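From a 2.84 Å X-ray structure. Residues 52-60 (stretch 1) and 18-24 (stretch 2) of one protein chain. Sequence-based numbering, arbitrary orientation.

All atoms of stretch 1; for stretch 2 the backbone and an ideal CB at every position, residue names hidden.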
# COMPACT_ATOMS: atom_id res chain seq x y z
N ASP B 52 -5.73 -13.12 -49.86
CA ASP B 52 -4.45 -12.65 -50.43
C ASP B 52 -3.25 -13.28 -49.71
O ASP B 52 -2.09 -12.90 -49.93
CB ASP B 52 -4.34 -11.12 -50.49
CG ASP B 52 -3.91 -10.61 -51.85
OD1 ASP B 52 -4.28 -11.24 -52.86
OD2 ASP B 52 -3.19 -9.58 -51.91
N SER B 53 -3.54 -14.27 -48.85
CA SER B 53 -2.52 -14.99 -48.09
C SER B 53 -1.69 -15.90 -48.98
O SER B 53 -2.21 -16.58 -49.86
CB SER B 53 -3.17 -15.85 -47.01
OG SER B 53 -4.04 -15.08 -46.20
N THR B 54 -0.38 -15.92 -48.74
CA THR B 54 0.54 -16.74 -49.53
C THR B 54 0.63 -18.17 -49.03
O THR B 54 0.02 -18.53 -48.02
CB THR B 54 1.95 -16.14 -49.55
OG1 THR B 54 2.57 -16.34 -48.27
CG2 THR B 54 1.88 -14.64 -49.86
N ALA B 55 1.41 -18.99 -49.73
CA ALA B 55 1.63 -20.38 -49.33
C ALA B 55 2.46 -20.43 -48.05
O ALA B 55 2.33 -21.35 -47.25
CB ALA B 55 2.32 -21.15 -50.44
N LEU B 56 3.33 -19.44 -47.89
CA LEU B 56 4.10 -19.30 -46.66
C LEU B 56 3.14 -19.19 -45.47
O LEU B 56 3.34 -19.85 -44.46
CB LEU B 56 5.01 -18.08 -46.74
CG LEU B 56 6.06 -17.96 -45.62
CD1 LEU B 56 6.96 -19.20 -45.61
CD2 LEU B 56 6.87 -16.69 -45.80
N HIS B 57 2.10 -18.36 -45.60
CA HIS B 57 1.06 -18.25 -44.59
C HIS B 57 0.52 -19.62 -44.17
O HIS B 57 0.53 -19.97 -42.99
CB HIS B 57 -0.10 -17.41 -45.10
CG HIS B 57 0.11 -15.93 -44.97
ND1 HIS B 57 0.59 -15.16 -46.00
CD2 HIS B 57 -0.13 -15.09 -43.94
CE1 HIS B 57 0.65 -13.90 -45.61
NE2 HIS B 57 0.22 -13.83 -44.37
N MET B 58 0.06 -20.39 -45.14
CA MET B 58 -0.60 -21.66 -44.85
C MET B 58 0.32 -22.64 -44.13
O MET B 58 -0.05 -23.21 -43.10
CB MET B 58 -1.12 -22.26 -46.15
CG MET B 58 -1.96 -21.31 -46.96
SD MET B 58 -3.59 -21.09 -46.22
CE MET B 58 -4.05 -19.46 -46.82
N ALA B 59 1.51 -22.85 -44.68
CA ALA B 59 2.47 -23.77 -44.08
C ALA B 59 2.90 -23.30 -42.69
O ALA B 59 3.15 -24.11 -41.80
CB ALA B 59 3.67 -23.96 -45.00
N ALA B 60 2.98 -21.98 -42.52
CA ALA B 60 3.47 -21.41 -41.27
C ALA B 60 2.46 -21.57 -40.15
O ALA B 60 2.81 -21.89 -39.01
CB ALA B 60 3.84 -19.95 -41.46
N UNK B 18 -2.06 -25.04 -55.32
CA UNK B 18 -0.70 -24.92 -54.78
C UNK B 18 -0.68 -24.58 -53.28
O UNK B 18 0.09 -25.19 -52.52
CB UNK B 18 0.07 -23.85 -55.56
N UNK B 19 -1.51 -23.63 -52.86
CA UNK B 19 -1.53 -23.23 -51.45
C UNK B 19 -2.36 -24.17 -50.58
O UNK B 19 -2.15 -24.23 -49.37
CB UNK B 19 -2.07 -21.81 -51.32
N UNK B 20 -3.31 -24.89 -51.17
CA UNK B 20 -4.03 -25.91 -50.42
C UNK B 20 -3.07 -27.04 -50.05
O UNK B 20 -3.21 -27.68 -49.00
CB UNK B 20 -5.21 -26.45 -51.23
N UNK B 21 -2.08 -27.25 -50.92
CA UNK B 21 -1.03 -28.25 -50.73
C UNK B 21 0.01 -27.82 -49.72
O UNK B 21 0.59 -28.65 -49.02
CB UNK B 21 -0.35 -28.55 -52.06
N UNK B 22 0.28 -26.53 -49.67
CA UNK B 22 1.12 -25.97 -48.62
C UNK B 22 0.41 -26.13 -47.27
O UNK B 22 1.03 -26.49 -46.27
CB UNK B 22 1.44 -24.50 -48.90
N UNK B 23 -0.89 -25.87 -47.27
CA UNK B 23 -1.71 -25.99 -46.07
C UNK B 23 -1.64 -27.42 -45.55
O UNK B 23 -1.29 -27.65 -44.38
CB UNK B 23 -3.16 -25.59 -46.35
N UNK B 24 -1.97 -28.37 -46.42
CA UNK B 24 -1.96 -29.78 -46.07
C UNK B 24 -0.57 -30.26 -45.60
O UNK B 24 -0.47 -31.19 -44.80
CB UNK B 24 -2.42 -30.61 -47.27

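Stretch 2 is a helix, and it packs almost parallel to the helix of residues 55-60: the axes cross at -21° and approach to 7.4 Å. Helices this close leave little room between them, so the size of each side chain depends strongly on where its CA-to-CB bond points.

Position 18 has helical backbone angles and a CB that points sideways, with nothing of stretch 1 within 5.5 Å. This contact sets little constraint, and many helix-compatible residues would do. The deposited residue is Ile 18. Ile 18 CG2 comes no nearer than 5.0 Å to Ala 55 CB, and the end of the chain leads away.

At position 19 the CB points toward stretch 1, and the ideal CB lies 4.4 Å from Met 58 CG and 4.4 Å from Ala 55 CA. Around it are the methyl of Ala 55 and the long, flexible chain of Met 58, an apolar surface with space for several carbons. Leucine, isoleucine, valine or methionine would all be reasonable. The residue is Ile 19, with chi1 p and chi2 t. Its two branches take different partners: CG2 lies 4.1 Å from Ala 55 CB, while CD1 reaches 3.7 Å from Met 58 CE. Met 58, with chi1 and chi2 both m, carries its terminal methyl out to meet it.

Positions 20 and 21 turn off this face. The CB at 20 points away and that at 21 is out of reach, so neither is specified by stretch 1, and polar or apolar residues could serve. They are Leu 20, whose end comes nearer than its CB although CD1 is still 6.6 Å from Met 58 SD, and Asp 21.

Position 22, three residues after 19, comes back to the face that meets stretch 1. Its CB points toward stretch 1, where the ideal CB is already 3.7 Å from Ala 55 O, 4.4 Å from Met 58 CB and 4.5 Å from Ala 59 CB. With backbone and side chains this close on several sides, a small residue is the natural expectation: alanine, glycine or perhaps serine. Ala 22 is found. Its CB packs 3.8 Å from Ala 55 CB, and its carbonyl O lies 3.8 Å from Ala 59 CA, so the helices meet here through small groups. Ala 55 O is not left idle, since it accepts the backbone hydrogen bond from Ala 59 N.

At position 23 the CB points sideways, 3.9 Å from Met 58 CB, beside the close backbone pairing in which the CA atoms of 58 and 23 are 4.6 Å apart. A residue with a slim, aliphatic beginning fits, and its far end is free to be polar: lysine, arginine, glutamine or methionine. Arg 23 is extended, with chi1 to chi3 all t. Its CB touches Met 58 CB at 3.9 Å, and its NE is hydrogen-bonded elsewhere in the structure.

Position 24 points away, and stretch 1 cannot choose its residue. Ala 24 simply continues the helix, its N donating a backbone hydrogen bond to Leu 20 O.

Stretch 2 18-24: IILDARA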
# COMPACT_ATOMS: atom_id res chain seq x y z
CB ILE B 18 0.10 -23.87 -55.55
CG1 ILE B 18 0.48 -24.41 -56.93
CG2 ILE B 18 1.35 -23.46 -54.78
CD1 ILE B 18 0.93 -23.34 -57.91
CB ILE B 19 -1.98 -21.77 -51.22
CG1 ILE B 19 -3.50 -21.67 -51.16
CG2 ILE B 19 -1.39 -20.82 -52.27
CD1 ILE B 19 -3.97 -20.50 -50.37
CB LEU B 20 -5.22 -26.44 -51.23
CG LEU B 20 -6.61 -25.90 -50.87
CD1 LEU B 20 -6.68 -24.38 -50.99
CD2 LEU B 20 -7.65 -26.56 -51.74
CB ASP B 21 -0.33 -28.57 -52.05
CG ASP B 21 -1.13 -29.50 -52.91
OD1 ASP B 21 -2.07 -30.14 -52.39
OD2 ASP B 21 -0.80 -29.62 -54.11
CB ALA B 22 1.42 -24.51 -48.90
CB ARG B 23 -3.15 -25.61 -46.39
CG ARG B 23 -4.08 -25.48 -45.20
CD ARG B 23 -5.44 -24.97 -45.66
NE ARG B 23 -6.37 -24.80 -44.56
CZ ARG B 23 -7.51 -24.12 -44.64
NH1 ARG B 23 -7.86 -23.53 -45.78
NH2 ARG B 23 -8.31 -24.02 -43.58
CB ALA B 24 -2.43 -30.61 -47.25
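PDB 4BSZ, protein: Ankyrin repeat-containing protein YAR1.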